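Local structure of transcriptional regulator, GntR family (Ralstonia eutropha, 3IHU) at residues M181-D184 against D185-I189. The protein probably binds DNA and regulates transcription as a member of the GntR family, pairing a winged helix-turn-helix with a helical FCD domain. Sequence-based numbering, arbitrary orientation.
Sequences MRLD and DYRRI
Arg-182 and Tyr-186, one helical turn apart, run side by side, and NH2 of Arg-182 donates to OH of Tyr-186 at 3.1 Å. The hydroxyl sits at the guanidinium edge, 16° out of its plane, while guanidinium and ring stand perpendicular, so they do not stack. The carbonyl oxygen of Arg-182 lies over the CG/CD2 side of one ring face and also accepts the backbone N-H of Tyr-186.

Asp-184 and Arg-188 form another i to i+4 pair: in the conformer described here, one of two for Asp-184, NE of Arg-188 lies 2.7 Å from OD2 of Asp-184, a salt bridge that is probably not constant. The donor comes from the syn side but tilted out of the carboxylate plane, and the flat groups are turned 64° apart. Arg-188 gets there with an extended chain from CG to NE (chi3 168°). CD of Arg-187 packs on CG of Leu-183 at 3.9 Å, the arginine's methylenes also lying against the carbonyl oxygen of Leu-183. Asp-185 N bonds O of Met-181 at 3.0 Å, with its CG beside that oxygen.

Further out, NH1 of Arg-182 binds the carbonyl oxygen of Leu-175, and OD2 of buried Asp-185 is hydrogen-bonded to ND1 of His-208 and ND2 of Asn-211 on helix 198-219. Tyr-186 packs on helix 134-152, whereas Leu-183 and Arg-187 face helix 112-130. Five successive i to i+4 backbone bonds, from Asp-185 N to Met-181 O through Ile-189 N to Asp-185 O, identify regular alpha-helix, part of helix 179-195 in the all-helical bundle of the FCD domain.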
loop_
_atom_site.group_PDB
_atom_site.type_symbol
_atom_site.label_atom_id
_atom_site.label_comp_id
_atom_site.label_asym_id
_atom_site.label_seq_id
_atom_site.Cartn_x
_atom_site.Cartn_y
_atom_site.Cartn_z
HETATM N N MSE A 181 7.189 1.131 14.541
HETATM C CA MSE A 181 7.864 -0.063 14.025
HETATM C C MSE A 181 7.971 0.031 12.503
HETATM O O MSE A 181 8.998 -0.304 11.893
HETATM C CB MSE A 181 7.079 -1.331 14.448
HETATM C CG MSE A 181 7.520 -2.663 13.824
HETATM SE SE MSE A 181 6.134 -4.054 13.971
HETATM C CE MSE A 181 4.949 -3.452 12.530
ATOM N N ARG A 182 6.888 0.476 11.874
ATOM C CA ARG A 182 6.879 0.529 10.415
ATOM C C ARG A 182 7.933 1.524 9.917
ATOM O O ARG A 182 8.608 1.280 8.940
ATOM C CB ARG A 182 5.470 0.841 9.885
ATOM C CG ARG A 182 4.445 -0.265 10.249
ATOM C CD ARG A 182 2.978 0.185 10.030
ATOM N NE ARG A 182 2.854 0.813 8.725
ATOM C CZ ARG A 182 2.130 1.877 8.438
ATOM N NH1 ARG A 182 1.398 2.485 9.368
ATOM N NH2 ARG A 182 2.161 2.351 7.212
ATOM N N LEU A 183 8.053 2.656 10.567
ATOM C CA LEU A 183 9.036 3.667 10.140
ATOM C C LEU A 183 10.465 3.088 10.192
ATOM O O LEU A 183 11.272 3.251 9.256
ATOM C CB LEU A 183 8.963 4.885 11.039
ATOM C CG LEU A 183 10.111 5.868 10.816
ATOM C CD1 LEU A 183 9.988 6.522 9.404
ATOM C CD2 LEU A 183 10.139 6.915 11.950
ATOM N N ASP A 184 10.781 2.408 11.286
ATOM C CA ASP A 184 12.088 1.747 11.394
ATOM C C ASP A 184 12.285 0.757 10.271
ATOM O O ASP A 184 13.352 0.693 9.663
ATOM C CB ASP A 184 12.270 0.975 12.684
ATOM C CG ASP A 184 13.713 0.586 12.874
ATOM O OD1 ASP A 184 14.530 1.519 12.945
ATOM O OD2 ASP A 184 14.043 -0.614 12.842
ATOM N N ASP A 185 11.236 -0.010 9.979
ATOM C CA ASP A 185 11.314 -0.933 8.869
ATOM C C ASP A 185 11.618 -0.242 7.517
ATOM O O ASP A 185 12.399 -0.755 6.678
ATOM C CB ASP A 185 9.991 -1.746 8.768
ATOM C CG ASP A 185 9.798 -2.717 9.915
ATOM O OD1 ASP A 185 10.728 -2.874 10.726
ATOM O OD2 ASP A 185 8.707 -3.342 10.003
ATOM N N TYR A 186 10.937 0.871 7.269
ATOM C CA TYR A 186 11.095 1.573 6.030
ATOM C C TYR A 186 12.489 2.197 5.941
ATOM O O TYR A 186 13.070 2.269 4.872
ATOM C CB TYR A 186 10.066 2.688 5.856
ATOM C CG TYR A 186 8.611 2.292 5.841
ATOM C CD1 TYR A 186 8.196 1.119 5.243
ATOM C CD2 TYR A 186 7.650 3.111 6.393
ATOM C CE1 TYR A 186 6.876 0.769 5.201
ATOM C CE2 TYR A 186 6.306 2.755 6.360
ATOM C CZ TYR A 186 5.934 1.580 5.755
ATOM O OH TYR A 186 4.616 1.168 5.720
ATOM N N ARG A 187 12.988 2.678 7.074
ATOM C CA ARG A 187 14.339 3.146 7.135
ATOM C C ARG A 187 15.327 2.040 6.812
ATOM O O ARG A 187 16.265 2.305 6.093
ATOM C CB ARG A 187 14.638 3.753 8.490
ATOM C CG ARG A 187 13.864 5.012 8.685
ATOM C CD ARG A 187 13.970 5.495 10.129
ATOM N NE ARG A 187 15.131 6.326 10.217
ATOM C CZ ARG A 187 15.324 7.259 11.134
ATOM N NH1 ARG A 187 14.414 7.482 12.101
ATOM N NH2 ARG A 187 16.441 7.968 11.060
ATOM N N ARG A 188 15.130 0.827 7.338
ATOM C CA ARG A 188 16.057 -0.275 7.030
ATOM C C ARG A 188 15.990 -0.648 5.528
ATOM O O ARG A 188 17.027 -0.964 4.913
ATOM C CB ARG A 188 15.801 -1.525 7.914
ATOM C CG ARG A 188 16.105 -1.296 9.411
ATOM C CD ARG A 188 15.396 -2.291 10.395
ATOM N NE ARG A 188 15.962 -2.169 11.733
ATOM C CZ ARG A 188 17.054 -2.814 12.173
ATOM N NH1 ARG A 188 17.692 -3.704 11.420
ATOM N NH2 ARG A 188 17.503 -2.580 13.406
ATOM N N ILE A 189 14.774 -0.633 4.953
ATOM C CA ILE A 189 14.625 -0.902 3.531
ATOM C C ILE A 189 15.463 0.112 2.723
ATOM O O ILE A 189 16.249 -0.285 1.890
ATOM C CB ILE A 189 13.157 -0.888 3.031
ATOM C CG1 ILE A 189 12.373 -2.079 3.582
ATOM C CG2 ILE A 189 13.135 -0.863 1.476
ATOM C CD1 ILE A 189 10.851 -1.971 3.480
#